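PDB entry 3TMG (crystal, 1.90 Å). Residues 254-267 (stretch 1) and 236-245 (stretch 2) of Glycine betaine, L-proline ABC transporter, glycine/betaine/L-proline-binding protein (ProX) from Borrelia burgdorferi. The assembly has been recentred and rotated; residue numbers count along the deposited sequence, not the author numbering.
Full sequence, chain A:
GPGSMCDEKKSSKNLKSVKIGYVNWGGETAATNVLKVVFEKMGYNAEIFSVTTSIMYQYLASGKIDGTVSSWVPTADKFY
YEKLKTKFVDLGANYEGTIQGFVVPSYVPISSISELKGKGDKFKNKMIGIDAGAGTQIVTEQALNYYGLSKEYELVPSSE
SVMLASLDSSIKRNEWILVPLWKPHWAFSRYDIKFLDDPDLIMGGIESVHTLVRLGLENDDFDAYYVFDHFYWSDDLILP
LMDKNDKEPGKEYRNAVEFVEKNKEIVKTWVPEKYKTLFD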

# COMPACT_ATOMS: atom_id res chain seq x y z
N ARG A 254 -12.45 -0.97 -14.33
CA ARG A 254 -12.54 -0.25 -15.60
C ARG A 254 -11.30 0.64 -15.81
O ARG A 254 -10.75 0.69 -16.92
CB ARG A 254 -13.81 0.60 -15.66
CG ARG A 254 -14.02 1.31 -16.99
CD ARG A 254 -14.90 2.56 -16.82
NE ARG A 254 -14.21 3.62 -16.04
CZ ARG A 254 -14.81 4.71 -15.56
NH1 ARG A 254 -16.13 4.86 -15.69
NH2 ARG A 254 -14.11 5.61 -14.90
N ASN A 255 -10.87 1.36 -14.77
CA ASN A 255 -9.69 2.23 -14.89
C ASN A 255 -8.40 1.44 -15.07
O ASN A 255 -7.49 1.90 -15.79
CB ASN A 255 -9.57 3.18 -13.69
CG ASN A 255 -10.68 4.20 -13.68
OD1 ASN A 255 -11.37 4.38 -14.70
ND2 ASN A 255 -10.91 4.81 -12.53
N ALA A 256 -8.34 0.23 -14.52
CA ALA A 256 -7.21 -0.68 -14.81
C ALA A 256 -7.22 -1.15 -16.28
O ALA A 256 -6.15 -1.28 -16.90
CB ALA A 256 -7.22 -1.89 -13.85
N VAL A 257 -8.40 -1.48 -16.81
CA VAL A 257 -8.50 -1.83 -18.21
C VAL A 257 -7.93 -0.68 -19.07
O VAL A 257 -7.09 -0.92 -19.95
CB VAL A 257 -9.95 -2.18 -18.61
CG1 VAL A 257 -10.07 -2.31 -20.14
CG2 VAL A 257 -10.38 -3.45 -17.91
N GLU A 258 -8.39 0.55 -18.83
CA GLU A 258 -7.86 1.75 -19.52
C GLU A 258 -6.33 1.91 -19.34
O GLU A 258 -5.62 2.18 -20.31
CB GLU A 258 -8.56 3.05 -19.08
CG GLU A 258 -10.06 3.05 -19.30
CD GLU A 258 -10.72 4.36 -18.84
OE1 GLU A 258 -10.07 5.42 -19.00
OE2 GLU A 258 -11.87 4.31 -18.33
N PHE A 259 -5.85 1.74 -18.11
CA PHE A 259 -4.39 1.84 -17.83
C PHE A 259 -3.57 0.89 -18.72
O PHE A 259 -2.56 1.29 -19.32
CB PHE A 259 -4.11 1.54 -16.35
CG PHE A 259 -2.65 1.56 -16.02
CD1 PHE A 259 -1.88 0.42 -16.21
CD2 PHE A 259 -2.07 2.69 -15.50
CE1 PHE A 259 -0.50 0.45 -15.93
CE2 PHE A 259 -0.70 2.70 -15.17
CZ PHE A 259 0.09 1.58 -15.39
N VAL A 260 -4.03 -0.34 -18.82
CA VAL A 260 -3.33 -1.38 -19.60
C VAL A 260 -3.32 -1.04 -21.12
O VAL A 260 -2.29 -1.22 -21.79
CB VAL A 260 -3.90 -2.78 -19.30
CG1 VAL A 260 -3.43 -3.83 -20.32
CG2 VAL A 260 -3.50 -3.21 -17.88
N GLU A 261 -4.45 -0.52 -21.62
CA GLU A 261 -4.56 -0.03 -23.00
C GLU A 261 -3.63 1.17 -23.27
O GLU A 261 -2.99 1.21 -24.33
CB GLU A 261 -6.02 0.30 -23.35
N LYS A 262 -3.56 2.10 -22.32
CA LYS A 262 -2.78 3.33 -22.45
C LYS A 262 -1.27 3.14 -22.22
O LYS A 262 -0.48 3.94 -22.69
CB LYS A 262 -3.29 4.40 -21.46
N ASN A 263 -0.86 2.07 -21.55
CA ASN A 263 0.55 1.91 -21.20
C ASN A 263 1.09 0.58 -21.70
O ASN A 263 1.79 -0.15 -20.97
CB ASN A 263 0.74 2.09 -19.68
CG ASN A 263 0.30 3.45 -19.20
OD1 ASN A 263 1.04 4.42 -19.28
ND2 ASN A 263 -0.93 3.53 -18.67
N LYS A 264 0.79 0.32 -22.99
CA LYS A 264 1.07 -0.93 -23.67
C LYS A 264 2.53 -1.37 -23.56
O LYS A 264 2.78 -2.53 -23.29
CB LYS A 264 0.61 -0.85 -25.17
N GLU A 265 3.48 -0.46 -23.77
CA GLU A 265 4.88 -0.85 -23.85
C GLU A 265 5.41 -1.28 -22.48
O GLU A 265 6.10 -2.30 -22.37
CB GLU A 265 5.74 0.26 -24.47
CG GLU A 265 5.45 0.42 -25.96
CD GLU A 265 5.58 -0.89 -26.75
OE1 GLU A 265 6.67 -1.51 -26.69
OE2 GLU A 265 4.61 -1.32 -27.41
N ILE A 266 5.05 -0.54 -21.43
CA ILE A 266 5.47 -0.94 -20.08
C ILE A 266 4.84 -2.31 -19.73
O ILE A 266 5.51 -3.19 -19.16
CB ILE A 266 5.13 0.13 -19.00
CG1 ILE A 266 5.95 1.42 -19.25
CG2 ILE A 266 5.40 -0.39 -17.60
CD1 ILE A 266 7.46 1.25 -19.22
N VAL A 267 3.56 -2.47 -20.04
CA VAL A 267 2.87 -3.70 -19.64
C VAL A 267 3.52 -4.88 -20.30
O VAL A 267 3.73 -5.93 -19.67
CB VAL A 267 1.35 -3.66 -19.91
CG1 VAL A 267 0.73 -5.04 -19.75
CG2 VAL A 267 0.68 -2.64 -18.97
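Stretch 2, residues 236-245: DLILPLMDKN

Stretch 2 is helical throughout, from Asp236 to Asn245, and lies within a longer helix. It is kinked at Pro240, whose ring nitrogen has no hydrogen to give to the turn before. It runs nearly antiparallel to the helix 254-262 of stretch 1. The angle between their directions is 152°, and the axes come within 10.8 Å. The start of stretch 1 therefore meets the end of stretch 2, and the two together bury 445 Å².

Arg254 is exposed. Its NH2 lies 4.4 Å from Lys244 NZ, a close approach of like charges. The same guanidinium bonds to its neighbour, with NH2 3.0 Å from Asn255 OD1.

Asn255 is buried and points toward stretch 2. It provides the only hydrogen bond between the stretches: Asn255 ND2 donates to Asn245 OD1 at 2.9 Å, with a nearly straight angle of 165°. The CA atoms of these two residues are 7.2 Å apart. Asn255 CB also packs on Leu241 CD1 at 4.0 Å, and Asn255 OD1 lies 3.5 Å from Lys244 CE.

Glu258, one turn on, faces the same lysine. Glu258 OE1 is 4.0 Å from Lys244 NZ, so the charges attract but form no salt bridge.

Phe259 is the apolar centre of the contact. Its chi1 is t. Leu237 CB lies at the ring edge, 3.8 Å from Phe259 CE2. Leu241 CD2 approaches Phe259 CD2 at 4.0 Å.

Asn263 leaves helical geometry, and a second helix begins at Lys264. Asn263 ND2 bonds back to Phe259 O at 2.8 Å, while Asn263 OD1 lies 3.5 Å from Leu237 CD2. In the second helix, Ile266 CG2 reaches Leu237 CD1 at 4.1 Å. Leu237 thus touches Phe259, Asn263 and Ile266, and bridges the break between the helices.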

# COMPACT_ATOMS: atom_id res chain seq x y z
N ASP A 236 5.03 8.03 -11.78
CA ASP A 236 4.32 8.63 -12.91
C ASP A 236 3.19 7.76 -13.44
O ASP A 236 2.31 8.29 -14.11
CB ASP A 236 5.24 9.01 -14.03
CG ASP A 236 5.81 7.82 -14.71
OD1 ASP A 236 5.94 6.76 -14.08
OD2 ASP A 236 6.13 7.95 -15.88
N LEU A 237 3.21 6.44 -13.16
CA LEU A 237 2.06 5.55 -13.50
C LEU A 237 1.06 5.38 -12.34
O LEU A 237 -0.17 5.48 -12.52
CB LEU A 237 2.56 4.17 -13.95
CG LEU A 237 3.53 4.24 -15.16
CD1 LEU A 237 3.96 2.84 -15.58
CD2 LEU A 237 2.85 4.96 -16.33
N ILE A 238 1.57 5.11 -11.15
CA ILE A 238 0.68 4.76 -10.01
C ILE A 238 -0.06 6.00 -9.48
O ILE A 238 -1.25 5.89 -9.14
CB ILE A 238 1.44 3.99 -8.88
CG1 ILE A 238 0.49 3.56 -7.76
CG2 ILE A 238 2.50 4.87 -8.22
CD1 ILE A 238 1.08 2.59 -6.72
N LEU A 239 0.60 7.16 -9.39
CA LEU A 239 -0.08 8.33 -8.80
C LEU A 239 -1.30 8.81 -9.59
O LEU A 239 -2.35 9.01 -8.99
CB LEU A 239 0.87 9.51 -8.44
CG LEU A 239 1.78 9.22 -7.21
CD1 LEU A 239 2.90 10.23 -7.09
CD2 LEU A 239 0.95 9.22 -5.91
N PRO A 240 -1.19 8.95 -10.93
CA PRO A 240 -2.38 9.35 -11.66
C PRO A 240 -3.53 8.34 -11.51
O PRO A 240 -4.72 8.74 -11.49
CB PRO A 240 -1.89 9.32 -13.11
CG PRO A 240 -0.49 9.86 -12.99
CD PRO A 240 0.02 9.08 -11.79
N LEU A 241 -3.17 7.06 -11.46
CA LEU A 241 -4.17 6.02 -11.35
C LEU A 241 -4.85 6.04 -9.98
O LEU A 241 -6.09 5.92 -9.91
CB LEU A 241 -3.60 4.65 -11.69
CG LEU A 241 -4.58 3.46 -11.63
CD1 LEU A 241 -5.82 3.70 -12.53
CD2 LEU A 241 -3.89 2.16 -12.03
N MET A 242 -4.05 6.15 -8.90
CA MET A 242 -4.62 6.22 -7.53
C MET A 242 -5.55 7.46 -7.45
O MET A 242 -6.69 7.38 -6.93
CB MET A 242 -3.50 6.34 -6.49
CG MET A 242 -2.60 5.09 -6.32
SD MET A 242 -1.33 5.50 -5.08
CE MET A 242 -2.38 6.18 -3.76
N ASP A 243 -5.08 8.58 -8.01
CA ASP A 243 -5.85 9.84 -7.98
C ASP A 243 -7.20 9.70 -8.74
O ASP A 243 -8.28 10.09 -8.25
CB ASP A 243 -5.01 10.99 -8.54
CG ASP A 243 -5.74 12.31 -8.50
OD1 ASP A 243 -6.00 12.82 -7.37
OD2 ASP A 243 -6.09 12.81 -9.57
N LYS A 244 -7.12 9.12 -9.93
CA LYS A 244 -8.30 8.92 -10.81
C LYS A 244 -9.32 8.01 -10.12
O LYS A 244 -10.53 8.32 -10.16
CB LYS A 244 -7.86 8.35 -12.17
CG LYS A 244 -8.97 8.05 -13.20
CD LYS A 244 -8.35 7.72 -14.57
CE LYS A 244 -9.32 7.06 -15.57
NZ LYS A 244 -10.52 7.88 -15.85
N ASN A 245 -8.85 6.91 -9.53
CA ASN A 245 -9.70 5.96 -8.76
C ASN A 245 -10.39 6.63 -7.58
O ASN A 245 -11.59 6.43 -7.37
CB ASN A 245 -8.90 4.75 -8.24
CG ASN A 245 -8.60 3.74 -9.33
OD1 ASN A 245 -9.20 3.80 -10.38
ND2 ASN A 245 -7.66 2.81 -9.07